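Local coordinates for PhnB-like domain-containing protein (Pseudomonas aeruginosa, PDB 1U69) that is of unknown function but belongs to the PhnB-like branch of the glyoxalase clan and may be a drug-resistance protein, at residues A[27-31]-A[57-61]; A[50-54]-A[64-68]. All coordinates share one frame; numbering follows the deposited sequence.

Interaction 1 of 2, residues A[27-31]-A[57-61]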
ATOM      1  N   THR A  27      -0.841  18.958  -7.103  1.00 11.70           N
ATOM      2  CA  THR A  27      -2.286  18.780  -6.963  1.00 11.49           C
ATOM      3  C   THR A  27      -2.642  17.775  -5.887  1.00 11.26           C
ATOM      4  O   THR A  27      -3.448  18.050  -5.027  1.00 11.31           O
ATOM      5  CB  THR A  27      -2.888  18.324  -8.303  1.00 11.68           C
ATOM      6  OG1 THR A  27      -2.805  19.397  -9.255  1.00 12.26           O
ATOM      7  CG2 THR A  27      -4.389  18.043  -8.186  1.00 11.42           C
ATOM      8  N   PHE A  28      -2.063  16.584  -5.964  1.00  9.99           N
ATOM      9  CA  PHE A  28      -2.423  15.515  -5.051  1.00 10.32           C
ATOM     10  C   PHE A  28      -1.504  15.499  -3.838  1.00 10.85           C
ATOM     11  O   PHE A  28      -0.333  15.871  -3.933  1.00 10.99           O
ATOM     12  CB  PHE A  28      -2.337  14.173  -5.774  1.00  9.58           C
ATOM     13  CG  PHE A  28      -3.262  14.062  -6.938  1.00  8.90           C
ATOM     14  CD1 PHE A  28      -4.616  13.844  -6.737  1.00  9.29           C
ATOM     15  CD2 PHE A  28      -2.785  14.158  -8.237  1.00  9.86           C
ATOM     16  CE1 PHE A  28      -5.479  13.732  -7.829  1.00  8.52           C
ATOM     17  CE2 PHE A  28      -3.638  14.067  -9.325  1.00  9.95           C
ATOM     18  CZ  PHE A  28      -4.976  13.853  -9.128  1.00  8.82           C
ATOM     19  N   PRO A  29      -2.007  15.013  -2.708  1.00 10.91           N
ATOM     20  CA  PRO A  29      -1.164  14.844  -1.525  1.00 11.64           C
ATOM     21  C   PRO A  29      -0.128  13.745  -1.733  1.00 11.01           C
ATOM     22  O   PRO A  29      -0.343  12.847  -2.577  1.00 10.61           O
ATOM     23  CB  PRO A  29      -2.169  14.416  -0.458  1.00 11.53           C
ATOM     24  CG  PRO A  29      -3.228  13.719  -1.216  1.00 12.09           C
ATOM     25  CD  PRO A  29      -3.375  14.511  -2.481  1.00 11.75           C
ATOM     26  N   ASP A  30       0.959  13.783  -0.965  1.00 12.11           N
ATOM     27  CA  ASP A  30       1.981  12.726  -0.989  1.00 12.25           C
ATOM     28  C   ASP A  30       2.384  12.337  -2.413  1.00 12.19           C
ATOM     29  O   ASP A  30       2.433  11.155  -2.787  1.00 12.40           O
ATOM     30  CB  ASP A  30       1.510  11.493  -0.200  1.00 13.63           C
ATOM     31  CG  ASP A  30       2.661  10.616   0.244  1.00 14.75           C
ATOM     32  OD1 ASP A  30       3.719  11.152   0.595  1.00 19.35           O
ATOM     33  OD2 ASP A  30       2.608   9.370   0.283  1.00 22.00           O
ATOM     34  N   SER A  31       2.656  13.352  -3.221  1.00 10.61           N
ATOM     35  CA  SER A  31       3.051  13.150  -4.607  1.00  9.65           C
ATOM     36  C   SER A  31       4.249  14.038  -4.957  1.00  9.36           C
ATOM     37  O   SER A  31       4.397  15.148  -4.426  1.00  9.20           O
ATOM     38  CB  SER A  31       1.859  13.415  -5.531  1.00  9.78           C
ATOM     39  OG  SER A  31       0.729  12.633  -5.160  1.00  8.62           O
ATOM     40  N   ARG A  57       5.777   9.994  -8.349  1.00  8.88           N
ATOM     41  CA  ARG A  57       4.981   9.156  -7.457  1.00  9.66           C
ATOM     42  C   ARG A  57       3.700   9.870  -7.160  1.00  9.89           C
ATOM     43  O   ARG A  57       3.721  11.068  -6.863  1.00  9.77           O
ATOM     44  CB  ARG A  57       5.732   8.877  -6.149  1.00 10.39           C
ATOM     45  CG  ARG A  57       5.073   7.841  -5.236  1.00 12.78           C
ATOM     46  CD  ARG A  57       5.822   7.620  -3.935  1.00 16.80           C
ATOM     47  NE  ARG A  57       6.317   8.909  -3.486  1.00 19.71           N
ATOM     48  CZ  ARG A  57       7.594   9.297  -3.520  1.00 21.27           C
ATOM     49  NH1 ARG A  57       8.573   8.474  -3.908  1.00 25.51           N
ATOM     50  NH2 ARG A  57       7.904  10.510  -3.116  1.00 19.89           N
ATOM     51  N   VAL A  58       2.574   9.165  -7.244  1.00  9.03           N
ATOM     52  CA  VAL A  58       1.295   9.747  -6.842  1.00  9.61           C
ATOM     53  C   VAL A  58       0.604   8.906  -5.779  1.00  9.10           C
ATOM     54  O   VAL A  58       0.156   7.813  -6.049  1.00  8.37           O
ATOM     55  CB  VAL A  58       0.315  10.002  -8.041  1.00 10.47           C
ATOM     56  CG1 VAL A  58       0.800  11.165  -8.854  1.00 12.77           C
ATOM     57  CG2 VAL A  58       0.152   8.793  -8.933  1.00 12.50           C
HETATM   58  N   MSE A  59       0.573   9.410  -4.553  1.00  9.17           N
HETATM   59  CA  MSE A  59      -0.156   8.764  -3.466  1.00  8.74           C
HETATM   60  C   MSE A  59       0.182   7.268  -3.329  1.00  9.10           C
HETATM   61  O   MSE A  59      -0.715   6.426  -3.233  1.00  9.55           O
HETATM   62  CB  MSE A  59      -1.659   8.974  -3.667  1.00  8.60           C
HETATM   63  CG  MSE A  59      -2.076  10.424  -3.509  1.00 10.60           C
HETATM   64 SE   MSE A  59      -3.882  10.755  -4.114  1.00 16.09          SE
HETATM   65  CE  MSE A  59      -3.625  10.712  -6.085  1.00 15.17           C
ATOM     66  N   GLY A  60       1.476   6.963  -3.291  1.00  9.84           N
ATOM     67  CA  GLY A  60       1.942   5.605  -3.032  1.00  9.68           C
ATOM     68  C   GLY A  60       2.268   4.805  -4.273  1.00  9.75           C
ATOM     69  O   GLY A  60       2.837   3.704  -4.163  1.00 10.87           O
ATOM     70  N   ILE A  61       1.937   5.350  -5.452  1.00  8.56           N
ATOM     71  CA  ILE A  61       2.096   4.632  -6.714  1.00  8.00           C
ATOM     72  C   ILE A  61       3.298   5.169  -7.493  1.00  7.91           C
ATOM     73  O   ILE A  61       3.319   6.353  -7.869  1.00  7.09           O
ATOM     74  CB  ILE A  61       0.823   4.759  -7.606  1.00  8.21           C
ATOM     75  CG1 ILE A  61      -0.427   4.269  -6.875  1.00  9.85           C
ATOM     76  CG2 ILE A  61       1.005   3.991  -8.897  1.00  8.20           C
ATOM     77  CD1 ILE A  61      -0.373   2.864  -6.404  1.00  9.15           C
TER
HETATM   78  O   HOH W   1       3.519   8.814  -2.375  1.00 20.07           O
HETATM   79  O   HOH W   2       5.437  11.492  -2.432  1.00 31.87           O

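Interaction 2 of 2, residues A[50-54]-A[64-68]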
ATOM      1  N   ASP A  50      15.931  15.939 -25.400  1.00 11.18           N
ATOM      2  CA  ASP A  50      14.546  16.205 -25.001  1.00 11.27           C
ATOM      3  C   ASP A  50      14.208  15.308 -23.822  1.00 10.87           C
ATOM      4  O   ASP A  50      14.884  14.312 -23.593  1.00 11.07           O
ATOM      5  CB  ASP A  50      13.575  15.933 -26.162  1.00 11.16           C
ATOM      6  CG  ASP A  50      13.587  17.026 -27.221  1.00 12.85           C
ATOM      7  OD1 ASP A  50      14.206  18.092 -27.026  1.00 14.50           O
ATOM      8  OD2 ASP A  50      12.986  16.904 -28.287  1.00 15.62           O
ATOM      9  N   VAL A  51      13.172  15.659 -23.071  1.00 10.04           N
ATOM     10  CA  VAL A  51      12.697  14.809 -21.980  1.00 10.02           C
ATOM     11  C   VAL A  51      12.102  13.526 -22.576  1.00  9.65           C
ATOM     12  O   VAL A  51      11.190  13.576 -23.411  1.00  9.19           O
ATOM     13  CB  VAL A  51      11.644  15.527 -21.106  1.00 10.09           C
ATOM     14  CG1 VAL A  51      11.034  14.555 -20.072  1.00 10.26           C
ATOM     15  CG2 VAL A  51      12.247  16.751 -20.411  1.00 10.93           C
ATOM     16  N   LEU A  52      12.653  12.384 -22.180  1.00  9.75           N
ATOM     17  CA  LEU A  52      12.171  11.092 -22.658  1.00  9.48           C
ATOM     18  C   LEU A  52      11.217  10.471 -21.636  1.00  9.59           C
ATOM     19  O   LEU A  52      10.086  10.105 -21.975  1.00  8.97           O
ATOM     20  CB  LEU A  52      13.344  10.155 -22.957  1.00 10.17           C
ATOM     21  CG  LEU A  52      13.019   8.737 -23.418  1.00 11.56           C
ATOM     22  CD1 LEU A  52      12.241   8.780 -24.708  1.00 13.90           C
ATOM     23  CD2 LEU A  52      14.286   7.920 -23.582  1.00 12.63           C
ATOM     24  N   THR A  53      11.673  10.334 -20.394  1.00  9.45           N
ATOM     25  CA  THR A  53      10.790   9.902 -19.305  1.00 10.17           C
ATOM     26  C   THR A  53      10.938  10.768 -18.067  1.00 10.10           C
ATOM     27  O   THR A  53      11.959  11.428 -17.850  1.00  9.98           O
ATOM     28  CB  THR A  53      11.022   8.440 -18.890  1.00 10.27           C
ATOM     29  OG1 THR A  53      12.375   8.258 -18.426  1.00 11.85           O
ATOM     30  CG2 THR A  53      10.828   7.475 -20.049  1.00 11.11           C
ATOM     31  N   VAL A  54       9.914  10.700 -17.228  1.00  9.75           N
ATOM     32  CA  VAL A  54       9.903  11.382 -15.938  1.00  9.64           C
ATOM     33  C   VAL A  54       9.404  10.386 -14.895  1.00  9.69           C
ATOM     34  O   VAL A  54       8.304   9.843 -15.030  1.00 10.14           O
ATOM     35  CB  VAL A  54       8.960  12.593 -15.952  1.00  9.30           C
ATOM     36  CG1 VAL A  54       8.979  13.275 -14.599  1.00 10.07           C
ATOM     37  CG2 VAL A  54       9.316  13.585 -17.085  1.00  9.95           C
ATOM     38  N   LEU A  64       5.885   6.410 -14.270  1.00  8.45           N
ATOM     39  CA  LEU A  64       6.805   6.904 -15.285  1.00  9.15           C
ATOM     40  C   LEU A  64       5.948   7.566 -16.363  1.00  9.21           C
ATOM     41  O   LEU A  64       5.011   6.947 -16.864  1.00  8.92           O
ATOM     42  CB  LEU A  64       7.594   5.731 -15.886  1.00  9.92           C
ATOM     43  CG  LEU A  64       8.786   6.060 -16.791  1.00 11.68           C
ATOM     44  CD1 LEU A  64       9.952   6.563 -15.944  1.00 12.38           C
ATOM     45  CD2 LEU A  64       9.188   4.836 -17.613  1.00 13.84           C
ATOM     46  N   GLY A  65       6.251   8.825 -16.684  1.00  8.75           N
ATOM     47  CA  GLY A  65       5.627   9.517 -17.806  1.00  9.16           C
ATOM     48  C   GLY A  65       6.554   9.391 -19.005  1.00  9.75           C
ATOM     49  O   GLY A  65       7.731   9.759 -18.918  1.00  9.89           O
ATOM     50  N   LEU A  66       6.032   8.881 -20.115  1.00  9.72           N
ATOM     51  CA  LEU A  66       6.829   8.616 -21.308  1.00 10.81           C
ATOM     52  C   LEU A  66       6.403   9.542 -22.421  1.00 11.30           C
ATOM     53  O   LEU A  66       5.249   9.519 -22.827  1.00 11.16           O
ATOM     54  CB  LEU A  66       6.614   7.165 -21.747  1.00 11.25           C
ATOM     55  CG  LEU A  66       7.224   6.690 -23.070  1.00 12.81           C
ATOM     56  CD1 LEU A  66       8.735   6.819 -23.114  1.00 13.44           C
ATOM     57  CD2 LEU A  66       6.842   5.219 -23.273  1.00 13.92           C
ATOM     58  N   ASN A  67       7.340  10.346 -22.922  1.00 11.17           N
ATOM     59  CA  ASN A  67       7.082  11.180 -24.092  1.00 11.48           C
ATOM     60  C   ASN A  67       7.219  10.373 -25.379  1.00 12.50           C
ATOM     61  O   ASN A  67       8.284  10.304 -25.985  1.00 13.75           O
ATOM     62  CB  ASN A  67       8.002  12.402 -24.095  1.00 10.83           C
ATOM     63  CG  ASN A  67       7.580  13.437 -23.064  1.00 11.35           C
ATOM     64  OD1 ASN A  67       6.387  13.570 -22.776  1.00 10.71           O
ATOM     65  ND2 ASN A  67       8.546  14.165 -22.499  1.00 10.64           N
ATOM     66  N   GLY A  68       6.109   9.789 -25.806  1.00 13.31           N
ATOM     67  CA  GLY A  68       6.090   8.928 -26.972  1.00 13.86           C
ATOM     68  C   GLY A  68       5.395   9.511 -28.168  1.00 13.97           C
ATOM     69  O   GLY A  68       5.267   8.822 -29.176  1.00 15.52           O
TER

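Interaction 1 of 2, residues A[27-31]-A[57-61]
Asp30 O receives the backbone N-H of Met59, 3.1 Å from Met59 N, where the loop between helix 17-27 and strand 31-38 meets the turn that ends strand 51-58. The N-H comes from above the carbonyl plane and is bent (139° at the hydrogen). Ser31 OG lies 3.3 Å from Met59 N and takes a weak share of the same hydrogen. With OG placed beside its own backbone N (chi1 -54°), this hydroxyl folds back and donates to Pro29 O at 2.8 Å, a short serine side chain serving both the loop and the turn. Ser31 and Val58 form an antiparallel, non-hydrogen-bonded pair, across which Ser31 CA approaches Arg57 O in a CA-H...O contact.

Val58 to Ile61 is a type I' turn, closed by backbone bonds between those two residues; Val58 O accepts Asn7 ND2 of the second subunit as well as Ile61 N. Gly60 has a positive phi (96°) that suits glycine. Water 1 accepts the N-H of Gly60 and donates to Asp30 O at 2.6 Å, with weaker bonds to Asp30 OD2 and Arg57 NE. Water 2 lies in the guanidinium plane, 2.7 Å from Arg57 NH2. The Asp30 carboxylate is held chiefly by other chains: Arg123 of the third subunit and Lys6 of the fourth form salt bridges with it.

The flexible, bent selenomethionine side chain of Met59 reaches Phe28, its CE 3.3 Å from Phe28 CD1. The selenium stands 5.1 Å from the ring centroid, an oblique Met-aromatic contact, and the ring also stacks on Trp118. One N-H divided between two acceptors, and a water bridging Asp30 O to Gly60 N, thus do most of the polar joining, while the acidic side chain is committed to the tetramer.

Interaction 2 of 2, residues A[50-54]-A[64-68]
Asn67 bonds to strand 51-58 through both backbone and side chain. Its backbone N donates to Leu52 O at 2.9 Å, and its side chain reaches one residue back toward the start of that strand. CB lies against Val51 O, at 3.5 Å. With CG set beside the backbone N (chi1 -74°) and 3.6 Å from Val51 O, the amide swings over that same carbonyl, and ND2 ends 2.9 Å from Val51 O. The bond is almost linear (172° at the hydrogen) and the oxygen lies in the amide plane, though ND2 stands above the carbonyl plane. ND2 also brushes Val51 CG1, while OD1 accepts the backbone N-H of Ala17, at the start of helix 17-27. Asparagine suits this place because one flat group can donate to the strand and accept from the helix, which fixes its rotation.

Val54 and Gly65 form a hydrogen-bonded pair, each donating its N-H to the other's carbonyl. On the other face Thr53 opposes Leu66 in a non-hydrogen-bonded pair: Thr53 CG2 meets Leu66 CD1 at 3.8 Å, and Thr53 CB rests against Leu64 CD1 at 3.7 Å. Both leucines reach the second subunit, Leu66 packing on its Trp109 and Leu64 on its Gln81. Val54, paired with a glycine, turns its branched group to helix 17-27.

On its other side strand 51-58 carries a classic bulge, where Leu52 and Thr53 together pair with His37 of strand 31-38. The pairing lies at the open end of the hairpin of strands 51-58 and 61-67, in the helix-backed, four-stranded mixed sheet of a beta-alpha-beta-beta-beta module of the glyoxalase clan.

Strand 51-58 runs through both interactions, joining strand 61-67 near its beginning in interaction 2 and, near its end in interaction 1, the loop leading into strand 31-38 and that strand's first residue. The two centres are 18 Å apart, and interaction 1 lies nearer the centre of the chain. Both are partly buried and both touch the second subunit, but their chemistry differs. Interaction 2 is mostly sheet pairing, broken by a bulge on strand 51-58, with a side-chain amide and branched apolar groups on the two faces. Interaction 1 sits at the strand ends beside the turn, where pairing gives way to waters and a Met-aromatic contact, and where charged residues of two further subunits join in.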